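PDB 4ABY: DNA repair protein RecN from Deinococcus radiodurans, which hydrolyses ATP through its SMC-like head domain and may take part in recombinational repair of DNA double-strand breaks. Local coordinates for residues 223-235 with 263-277. Sequence-based numbering, arbitrary orientation.
Sequences LLKVGQALDAARE and LSALAEPAAYGLSDV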
loop_
_atom_site.group_PDB
_atom_site.type_symbol
_atom_site.label_atom_id
_atom_site.label_comp_id
_atom_site.label_asym_id
_atom_site.label_seq_id
_atom_site.Cartn_x
_atom_site.Cartn_y
_atom_site.Cartn_z
ATOM N N LEU A 223 -19.207 18.995 24.260
ATOM C CA LEU A 223 -18.908 18.348 22.987
ATOM C C LEU A 223 -18.339 19.320 21.965
ATOM O O LEU A 223 -17.368 19.009 21.283
ATOM C CB LEU A 223 -20.160 17.684 22.423
ATOM C CG LEU A 223 -19.913 16.893 21.145
ATOM C CD1 LEU A 223 -18.892 15.807 21.404
ATOM C CD2 LEU A 223 -21.208 16.303 20.635
ATOM N N LEU A 224 -18.953 20.494 21.851
ATOM C CA LEU A 224 -18.466 21.513 20.927
ATOM C C LEU A 224 -17.176 22.123 21.451
ATOM O O LEU A 224 -16.245 22.374 20.692
ATOM C CB LEU A 224 -19.517 22.601 20.712
ATOM C CG LEU A 224 -20.852 22.109 20.158
ATOM C CD1 LEU A 224 -21.712 23.278 19.726
ATOM C CD2 LEU A 224 -20.615 21.166 18.991
ATOM N N LYS A 225 -17.130 22.351 22.757
ATOM C CA LYS A 225 -15.964 22.941 23.404
ATOM C C LYS A 225 -14.740 22.062 23.178
ATOM O O LYS A 225 -13.711 22.513 22.672
ATOM C CB LYS A 225 -16.232 23.102 24.903
ATOM C CG LYS A 225 -15.150 23.831 25.679
ATOM C CD LYS A 225 -15.460 23.819 27.171
ATOM C CE LYS A 225 -14.433 24.606 27.974
ATOM N NZ LYS A 225 -13.078 23.992 27.924
ATOM N N VAL A 226 -14.871 20.798 23.563
ATOM C CA VAL A 226 -13.826 19.806 23.380
ATOM C C VAL A 226 -13.549 19.596 21.894
ATOM O O VAL A 226 -12.396 19.502 21.477
ATOM C CB VAL A 226 -14.240 18.463 24.010
ATOM C CG1 VAL A 226 -13.194 17.393 23.742
ATOM C CG2 VAL A 226 -14.470 18.633 25.498
ATOM N N GLY A 227 -14.614 19.527 21.103
ATOM C CA GLY A 227 -14.493 19.301 19.677
ATOM C C GLY A 227 -13.610 20.346 19.034
ATOM O O GLY A 227 -12.841 20.049 18.118
ATOM N N GLN A 228 -13.719 21.577 19.521
ATOM C CA GLN A 228 -12.917 22.680 19.010
ATOM C C GLN A 228 -11.474 22.544 19.470
ATOM O O GLN A 228 -10.550 22.915 18.749
ATOM C CB GLN A 228 -13.495 24.012 19.476
ATOM C CG GLN A 228 -14.889 24.283 18.950
ATOM C CD GLN A 228 -15.587 25.382 19.718
ATOM O OE1 GLN A 228 -14.985 26.032 20.571
ATOM N NE2 GLN A 228 -16.864 25.595 19.421
ATOM N N ALA A 229 -11.289 22.013 20.675
ATOM C CA ALA A 229 -9.955 21.739 21.190
ATOM C C ALA A 229 -9.248 20.770 20.263
ATOM O O ALA A 229 -8.049 20.884 20.025
ATOM C CB ALA A 229 -10.032 21.163 22.586
ATOM N N LEU A 230 -10.009 19.819 19.736
ATOM C CA LEU A 230 -9.473 18.814 18.830
ATOM C C LEU A 230 -9.022 19.431 17.514
ATOM O O LEU A 230 -7.927 19.142 17.036
ATOM C CB LEU A 230 -10.508 17.723 18.568
ATOM C CG LEU A 230 -10.057 16.607 17.635
ATOM C CD1 LEU A 230 -8.745 16.029 18.111
ATOM C CD2 LEU A 230 -11.125 15.541 17.566
ATOM N N ASP A 231 -9.866 20.273 16.929
ATOM C CA ASP A 231 -9.507 20.951 15.692
ATOM C C ASP A 231 -8.255 21.796 15.884
ATOM O O ASP A 231 -7.426 21.910 14.982
ATOM C CB ASP A 231 -10.654 21.825 15.201
ATOM C CG ASP A 231 -11.811 21.018 14.676
ATOM O OD1 ASP A 231 -11.593 19.848 14.304
ATOM O OD2 ASP A 231 -12.939 21.556 14.633
ATOM N N ALA A 232 -8.125 22.390 17.066
ATOM C CA ALA A 232 -6.966 23.215 17.387
ATOM C C ALA A 232 -5.699 22.370 17.449
ATOM O O ALA A 232 -4.641 22.786 16.985
ATOM C CB ALA A 232 -7.183 23.936 18.699
ATOM N N ALA A 233 -5.816 21.184 18.034
ATOM C CA ALA A 233 -4.697 20.265 18.121
ATOM C C ALA A 233 -4.359 19.756 16.734
ATOM O O ALA A 233 -3.192 19.656 16.368
ATOM C CB ALA A 233 -5.034 19.111 19.037
ATOM N N ARG A 234 -5.390 19.433 15.963
ATOM C CA ARG A 234 -5.201 18.969 14.595
ATOM C C ARG A 234 -4.381 19.975 13.793
ATOM O O ARG A 234 -3.308 19.649 13.285
ATOM C CB ARG A 234 -6.551 18.702 13.924
ATOM C CG ARG A 234 -7.216 17.409 14.380
ATOM C CD ARG A 234 -8.620 17.272 13.817
ATOM N NE ARG A 234 -9.181 15.942 14.045
ATOM C CZ ARG A 234 -10.447 15.613 13.803
ATOM N NH1 ARG A 234 -11.291 16.520 13.329
ATOM N NH2 ARG A 234 -10.872 14.377 14.037
ATOM N N GLU A 235 -4.881 21.204 13.691
ATOM C CA GLU A 235 -4.167 22.262 12.982
ATOM C C GLU A 235 -2.777 22.494 13.568
ATOM O O GLU A 235 -1.839 22.828 12.842
ATOM C CB GLU A 235 -4.967 23.564 12.998
ATOM C CG GLU A 235 -6.114 23.612 11.996
ATOM C CD GLU A 235 -7.017 24.823 12.199
ATOM O OE1 GLU A 235 -7.273 25.185 13.367
ATOM O OE2 GLU A 235 -7.476 25.411 11.194
ATOM N N LEU A 263 -8.983 20.763 7.247
ATOM C CA LEU A 263 -10.144 20.466 8.068
ATOM C C LEU A 263 -11.387 21.023 7.397
ATOM O O LEU A 263 -11.419 22.181 6.984
ATOM C CB LEU A 263 -9.993 21.059 9.466
ATOM C CG LEU A 263 -8.670 20.755 10.161
ATOM C CD1 LEU A 263 -8.732 21.175 11.614
ATOM C CD2 LEU A 263 -8.341 19.283 10.048
ATOM N N SER A 264 -12.409 20.187 7.283
ATOM C CA SER A 264 -13.666 20.595 6.687
ATOM C C SER A 264 -14.741 20.570 7.769
ATOM O O SER A 264 -14.986 19.528 8.378
ATOM C CB SER A 264 -14.019 19.646 5.539
ATOM O OG SER A 264 -15.146 20.098 4.815
ATOM N N ALA A 265 -15.369 21.713 8.030
ATOM C CA ALA A 265 -16.355 21.785 9.108
ATOM C C ALA A 265 -17.646 21.065 8.743
ATOM O O ALA A 265 -18.229 21.307 7.686
ATOM C CB ALA A 265 -16.636 23.220 9.496
ATOM N N LEU A 266 -18.081 20.175 9.628
ATOM C CA LEU A 266 -19.280 19.383 9.405
ATOM C C LEU A 266 -20.529 20.147 9.822
ATOM O O LEU A 266 -20.467 21.035 10.669
ATOM C CB LEU A 266 -19.191 18.072 10.188
ATOM C CG LEU A 266 -18.031 17.138 9.843
ATOM C CD1 LEU A 266 -17.836 16.098 10.926
ATOM C CD2 LEU A 266 -18.269 16.471 8.507
ATOM N N ALA A 267 -21.665 19.798 9.224
ATOM C CA ALA A 267 -22.945 20.385 9.608
ATOM C C ALA A 267 -23.293 19.981 11.034
ATOM O O ALA A 267 -23.669 20.821 11.843
ATOM C CB ALA A 267 -24.033 19.952 8.653
ATOM N N GLU A 268 -23.159 18.691 11.333
ATOM C CA GLU A 268 -23.347 18.185 12.694
ATOM C C GLU A 268 -22.096 17.463 13.202
ATOM O O GLU A 268 -21.281 16.984 12.410
ATOM C CB GLU A 268 -24.561 17.250 12.767
ATOM C CG GLU A 268 -25.906 17.945 12.604
ATOM C CD GLU A 268 -26.446 17.862 11.187
ATOM O OE1 GLU A 268 -26.122 16.877 10.487
ATOM O OE2 GLU A 268 -27.204 18.777 10.780
ATOM N N PRO A 269 -21.932 17.399 14.531
ATOM C CA PRO A 269 -20.816 16.674 15.143
ATOM C C PRO A 269 -20.769 15.212 14.714
ATOM O O PRO A 269 -21.794 14.534 14.700
ATOM C CB PRO A 269 -21.124 16.770 16.636
ATOM C CG PRO A 269 -21.864 18.051 16.770
ATOM C CD PRO A 269 -22.701 18.163 15.526
ATOM N N ALA A 270 -19.578 14.743 14.362
ATOM C CA ALA A 270 -19.373 13.347 14.003
ATOM C C ALA A 270 -18.848 12.616 15.223
ATOM O O ALA A 270 -18.410 13.246 16.185
ATOM C CB ALA A 270 -18.384 13.234 12.858
ATOM N N ALA A 271 -18.889 11.288 15.188
ATOM C CA ALA A 271 -18.341 10.493 16.278
ATOM C C ALA A 271 -16.840 10.722 16.383
ATOM O O ALA A 271 -16.232 10.466 17.423
ATOM C CB ALA A 271 -18.639 9.034 16.065
ATOM N N TYR A 272 -16.251 11.226 15.304
ATOM C CA TYR A 272 -14.812 11.415 15.242
ATOM C C TYR A 272 -14.385 12.878 15.309
ATOM O O TYR A 272 -13.195 13.182 15.221
ATOM C CB TYR A 272 -14.252 10.769 13.981
ATOM C CG TYR A 272 -14.921 11.245 12.722
ATOM C CD1 TYR A 272 -14.584 12.465 12.154
ATOM C CD2 TYR A 272 -15.888 10.475 12.097
ATOM C CE1 TYR A 272 -15.196 12.907 11.000
ATOM C CE2 TYR A 272 -16.501 10.905 10.943
ATOM C CZ TYR A 272 -16.153 12.124 10.399
ATOM O OH TYR A 272 -16.761 12.560 9.246
ATOM N N GLY A 273 -15.344 13.785 15.460
ATOM C CA GLY A 273 -15.005 15.184 15.646
ATOM C C GLY A 273 -15.936 16.181 14.986
ATOM O O GLY A 273 -16.959 15.817 14.416
ATOM N N LEU A 274 -15.568 17.452 15.066
ATOM C CA LEU A 274 -16.394 18.522 14.529
ATOM C C LEU A 274 -16.031 18.835 13.082
ATOM O O LEU A 274 -16.641 19.706 12.457
ATOM C CB LEU A 274 -16.246 19.782 15.384
ATOM C CG LEU A 274 -17.223 20.010 16.536
ATOM C CD1 LEU A 274 -17.440 18.767 17.373
ATOM C CD2 LEU A 274 -16.712 21.149 17.393
ATOM N N SER A 275 -15.041 18.121 12.554
ATOM C CA SER A 275 -14.561 18.382 11.203
ATOM C C SER A 275 -14.049 17.121 10.524
ATOM O O SER A 275 -13.603 16.189 11.188
ATOM C CB SER A 275 -13.444 19.426 11.229
ATOM O OG SER A 275 -13.843 20.588 11.925
ATOM N N ASP A 276 -14.128 17.109 9.195
ATOM C CA ASP A 276 -13.511 16.080 8.367
ATOM C C ASP A 276 -12.038 16.406 8.192
ATOM O O ASP A 276 -11.677 17.565 8.022
ATOM C CB ASP A 276 -14.171 16.049 6.991
ATOM C CG ASP A 276 -15.338 15.087 6.918
ATOM O OD1 ASP A 276 -15.321 14.068 7.643
ATOM O OD2 ASP A 276 -16.264 15.341 6.115
ATOM N N VAL A 277 -11.182 15.395 8.231
ATOM C CA VAL A 277 -9.761 15.637 8.017
ATOM C C VAL A 277 -9.304 15.048 6.692
ATOM O O VAL A 277 -9.349 13.833 6.494
ATOM C CB VAL A 277 -8.900 15.091 9.165
ATOM C CG1 VAL A 277 -7.429 15.153 8.789
ATOM C CG2 VAL A 277 -9.161 15.881 10.439
HETATM O O HOH W 1 -13.135 18.262 15.714
#
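Leu263 opens the contact on strand 258-266, with its CD1 methyl 3.6 Å from Glu235 CG. The same methyl lies against the CB atoms of Asp231 and Arg234. Further along, Pro269 lays its ring beside the helix. Its CB meets Leu223 CD2 and its CG meets Leu224 CD2. A type I turn from Ala270 to Gly273 follows. Within it, Tyr272 offers its carbonyl O to Arg234 NH2 at 2.9 Å, near the guanidinium plane, but the bond is bent (126°) and weak. The stronger partner of that NH2 is Asp171, in a salt bridge. Gly273 passes beside Leu230 CD2. Leu274 fits where Gly227 has no side chain. Its CD1 is 3.8 Å from Gly227 CA, and its CD2 packs 3.5 Å from Leu224 O. One water bridges the segments: it accepts from Leu274 N and donates to Gly227 O and to the Asp231 carboxylate at OD1. Ser275 OG lies beside its own backbone N (chi1 -53°), turned to the carboxylate, 3.0 Å from Asp231 OD2. Arg234 NH1 gives a second weak bond, to Ser275 O, at 3.2 Å, and a salt bridge to Asp231 OD1. Val277 CG2 lies over one guanidinium face, 3.4 Å above the plane and toward the rim. Leu230 CD2 lies over the opposite face, also toward the rim. Helix 163-171 also packs on Arg234 and Val277. The antiparallel beta hairpin 258-266/276-282 thus packs on helix 214-249, which with helix 175-197 forms a helical stem, consistent with the base of the coiled-coil arm of SMC-like proteins.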